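PDB 6G49: protein-glutamine gamma-glutamyltransferase from Pseudomonas aeruginosa PAO1, which shows protein-crosslinking transglutaminase activity in vitro through its periplasmic domain and is critical for the viability of the bacterium, possibly through a cell-wall function. Local coordinates for residues P105-D110 against S158-L163. Residues are numbered along the deposited sequence; the frame is centred on the assembly and turned at random.
Sequences PELRYD and SWPQAL
L107 and S158 form an antiparallel hydrogen-bonded pair, L107 N giving to S158 O at 2.8 Å and S158 N to L107 O at 2.9 Å. The tight part is the buried pair Y109 and S158. The Y109 hydroxyl donates to S158 OG, which sits near the ring plane at its edge, 2.7 Å from OH. Both hydroxyls also bond the backbone of L124, which leaves this buried polar pair well satisfied. Further out, on the face carrying the L107 and S158 side chains, L107 CD1 makes an apolar touch with P160 CG at 3.8 Å.

On the other face E106, its CG anti to the backbone N (chi1 180°), runs extended alongside W159. CG lies over the six-membered ring, 4.0 Å from its centroid, in a CH-pi contact offset toward the rim, and the carboxylate is tilted 22° from the indole. E106 OE2 bonds S157 OG, while OE1 makes a salt bridge to R108 NH2, lying well out of the guanidinium plane, so the attraction is one of charge only.

Past the last strand pair the contact slackens: P105 CD meets Q161 CD on the solvent side, and a water links P105 O to Q161 N. A type I turn, W159 to A162, thus follows where strand 107-113 begins and its antiparallel neighbour 152-158 ends, in the six-stranded sheet of the periplasmic domain.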
ATOM      1  N   PRO A 105      -3.310 -16.011 -13.071  1.00 33.30           N
ATOM      2  CA  PRO A 105      -4.257 -16.853 -12.331  1.00 35.78           C
ATOM      3  C   PRO A 105      -5.328 -16.002 -11.624  1.00 33.31           C
ATOM      4  O   PRO A 105      -5.049 -14.867 -11.253  1.00 30.32           O
ATOM      5  CB  PRO A 105      -3.353 -17.601 -11.347  1.00 37.48           C
ATOM      6  CG  PRO A 105      -2.126 -16.747 -11.194  1.00 38.74           C
ATOM      7  CD  PRO A 105      -1.980 -15.947 -12.470  1.00 34.66           C
ATOM      8  N   GLU A 106      -6.542 -16.547 -11.514  1.00 31.82           N
ATOM      9  CA  GLU A 106      -7.644 -15.981 -10.745  1.00 33.93           C
ATOM     10  C   GLU A 106      -7.623 -16.648  -9.373  1.00 34.15           C
ATOM     11  O   GLU A 106      -7.645 -17.868  -9.294  1.00 28.96           O
ATOM     12  CB  GLU A 106      -8.978 -16.209 -11.444  1.00 32.01           C
ATOM     13  CG  GLU A 106     -10.201 -15.664 -10.730  1.00 31.45           C
ATOM     14  CD  GLU A 106     -11.526 -16.075 -11.364  1.00 41.55           C
ATOM     15  OE1 GLU A 106     -11.468 -16.668 -12.434  1.00 41.34           O
ATOM     16  OE2 GLU A 106     -12.602 -15.787 -10.813  1.00 33.82           O
ATOM     17  N   LEU A 107      -7.593 -15.851  -8.291  1.00 26.03           N
ATOM     18  CA  LEU A 107      -7.639 -16.380  -6.916  1.00 24.49           C
ATOM     19  C   LEU A 107      -9.044 -16.078  -6.396  1.00 26.78           C
ATOM     20  O   LEU A 107      -9.539 -14.973  -6.488  1.00 25.10           O
ATOM     21  CB  LEU A 107      -6.615 -15.712  -5.995  1.00 25.52           C
ATOM     22  CG  LEU A 107      -5.147 -15.834  -6.369  1.00 30.40           C
ATOM     23  CD1 LEU A 107      -4.262 -15.128  -5.348  1.00 30.84           C
ATOM     24  CD2 LEU A 107      -4.741 -17.288  -6.481  1.00 43.37           C
ATOM     25  N   ARG A 108      -9.707 -17.096  -5.861  1.00 24.43           N
ATOM     26  CA  ARG A 108     -11.079 -17.004  -5.394  1.00 24.47           C
ATOM     27  C   ARG A 108     -11.126 -17.286  -3.895  1.00 21.14           C
ATOM     28  O   ARG A 108     -10.501 -18.222  -3.359  1.00 24.16           O
ATOM     29  CB  ARG A 108     -11.985 -18.007  -6.120  1.00 25.16           C
ATOM     30  CG  ARG A 108     -12.136 -17.724  -7.606  1.00 33.47           C
ATOM     31  CD  ARG A 108     -13.222 -18.626  -8.212  1.00 45.29           C
ATOM     32  NE  ARG A 108     -13.613 -18.234  -9.566  1.00 63.63           N
ATOM     33  CZ  ARG A 108     -13.387 -18.955 -10.666  1.00 78.81           C
ATOM     34  NH1 ARG A 108     -12.852 -20.162 -10.575  1.00 92.45           N
ATOM     35  NH2 ARG A 108     -13.699 -18.465 -11.856  1.00 67.24           N
ATOM     36  N   TYR A 109     -11.813 -16.396  -3.169  1.00 22.57           N
ATOM     37  CA  TYR A 109     -11.837 -16.495  -1.756  1.00 21.77           C
ATOM     38  C   TYR A 109     -13.049 -15.755  -1.194  1.00 19.71           C
ATOM     39  O   TYR A 109     -13.590 -14.880  -1.831  1.00 22.90           O
ATOM     40  CB  TYR A 109     -10.519 -16.021  -1.108  1.00 21.89           C
ATOM     41  CG  TYR A 109     -10.057 -14.636  -1.555  1.00 23.10           C
ATOM     42  CD1 TYR A 109      -9.364 -14.473  -2.736  1.00 21.05           C
ATOM     43  CD2 TYR A 109     -10.361 -13.477  -0.819  1.00 21.61           C
ATOM     44  CE1 TYR A 109      -8.971 -13.213  -3.183  1.00 21.39           C
ATOM     45  CE2 TYR A 109      -9.915 -12.223  -1.230  1.00 20.65           C
ATOM     46  CZ  TYR A 109      -9.240 -12.089  -2.428  1.00 21.88           C
ATOM     47  OH  TYR A 109      -8.802 -10.850  -2.855  1.00 21.48           O
ATOM     48  N   ASP A 110     -13.424 -16.104   0.037  1.00 20.15           N
ATOM     49  CA  ASP A 110     -14.473 -15.427   0.720  1.00 21.27           C
ATOM     50  C   ASP A 110     -13.886 -14.672   1.927  1.00 19.73           C
ATOM     51  O   ASP A 110     -12.928 -15.118   2.546  1.00 21.52           O
ATOM     52  CB  ASP A 110     -15.487 -16.430   1.231  1.00 25.72           C
ATOM     53  CG  ASP A 110     -16.179 -17.191   0.115  1.00 28.60           C
ATOM     54  OD1 ASP A 110     -16.243 -16.634  -1.023  1.00 31.22           O
ATOM     55  OD2 ASP A 110     -16.683 -18.278   0.456  1.00 37.21           O
ATOM     56  N   SER A 158      -9.646 -12.288  -7.485  1.00 20.78           N
ATOM     57  CA  SER A 158      -8.516 -11.348  -7.724  1.00 21.17           C
ATOM     58  C   SER A 158      -7.602 -11.908  -8.820  1.00 23.89           C
ATOM     59  O   SER A 158      -7.299 -13.094  -8.850  1.00 24.59           O
ATOM     60  CB  SER A 158      -7.755 -11.170  -6.446  1.00 21.15           C
ATOM     61  OG  SER A 158      -8.511 -10.456  -5.476  1.00 21.14           O
ATOM     62  N   TRP A 159      -7.007 -10.975  -9.575  1.00 23.17           N
ATOM     63  CA  TRP A 159      -5.999 -11.244 -10.587  1.00 23.54           C
ATOM     64  C   TRP A 159      -4.732 -10.476 -10.246  1.00 22.94           C
ATOM     65  O   TRP A 159      -4.588  -9.313 -10.650  1.00 22.15           O
ATOM     66  CB  TRP A 159      -6.524 -10.770 -11.940  1.00 27.81           C
ATOM     67  CG  TRP A 159      -7.554 -11.686 -12.527  1.00 27.59           C
ATOM     68  CD1 TRP A 159      -7.332 -12.679 -13.449  1.00 30.09           C
ATOM     69  CD2 TRP A 159      -8.960 -11.711 -12.229  1.00 27.40           C
ATOM     70  NE1 TRP A 159      -8.501 -13.347 -13.703  1.00 31.76           N
ATOM     71  CE2 TRP A 159      -9.527 -12.750 -13.014  1.00 30.88           C
ATOM     72  CE3 TRP A 159      -9.819 -10.936 -11.440  1.00 27.59           C
ATOM     73  CZ2 TRP A 159     -10.890 -13.040 -12.975  1.00 31.22           C
ATOM     74  CZ3 TRP A 159     -11.170 -11.238 -11.396  1.00 29.25           C
ATOM     75  CH2 TRP A 159     -11.687 -12.295 -12.136  1.00 28.26           C
ATOM     76  N   PRO A 160      -3.825 -11.064  -9.458  1.00 24.32           N
ATOM     77  CA  PRO A 160      -2.663 -10.338  -8.967  1.00 23.27           C
ATOM     78  C   PRO A 160      -1.734  -9.883 -10.108  1.00 25.15           C
ATOM     79  O   PRO A 160      -0.968  -8.936  -9.921  1.00 25.88           O
ATOM     80  CB  PRO A 160      -1.959 -11.364  -8.087  1.00 26.95           C
ATOM     81  CG  PRO A 160      -3.098 -12.235  -7.590  1.00 29.94           C
ATOM     82  CD  PRO A 160      -3.972 -12.389  -8.823  1.00 25.59           C
ATOM     83  N   GLN A 161      -1.781 -10.597 -11.235  1.00 25.76           N
ATOM     84  CA  GLN A 161      -0.902 -10.287 -12.426  1.00 25.64           C
ATOM     85  C   GLN A 161      -1.601  -9.385 -13.430  1.00 28.38           C
ATOM     86  O   GLN A 161      -1.067  -9.157 -14.521  1.00 27.07           O
ATOM     87  CB  GLN A 161      -0.455 -11.599 -13.072  1.00 29.24           C
ATOM     88  CG  GLN A 161       0.423 -12.399 -12.145  1.00 34.47           C
ATOM     89  CD  GLN A 161       0.955 -13.670 -12.767  1.00 43.45           C
ATOM     90  OE1 GLN A 161       0.899 -13.877 -13.972  1.00 45.68           O
ATOM     91  NE2 GLN A 161       1.489 -14.522 -11.920  1.00 43.89           N
ATOM     92  N   ALA A 162      -2.784  -8.846 -13.097  1.00 23.99           N
ATOM     93  CA  ALA A 162      -3.527  -8.005 -14.021  1.00 25.68           C
ATOM     94  C   ALA A 162      -2.659  -6.823 -14.459  1.00 29.34           C
ATOM     95  O   ALA A 162      -1.829  -6.337 -13.699  1.00 24.92           O
ATOM     96  CB  ALA A 162      -4.795  -7.486 -13.392  1.00 28.14           C
ATOM     97  N   LEU A 163      -2.788  -6.433 -15.735  1.00 27.02           N
ATOM     98  CA  LEU A 163      -2.132  -5.209 -16.238  1.00 24.74           C
ATOM     99  C   LEU A 163      -3.005  -4.020 -15.855  1.00 27.03           C
ATOM    100  O   LEU A 163      -4.182  -3.983 -16.139  1.00 27.52           O
ATOM    101  CB  LEU A 163      -1.997  -5.344 -17.757  1.00 26.98           C
ATOM    102  CG  LEU A 163      -1.375  -4.173 -18.495  1.00 30.06           C
ATOM    103  CD1 LEU A 163       0.042  -3.949 -18.034  1.00 31.69           C
ATOM    104  CD2 LEU A 163      -1.392  -4.461 -20.005  1.00 36.07           C
TER
HETATM  105  O   HOH W   1      -3.470 -12.824 -12.067  1.00 27.97           O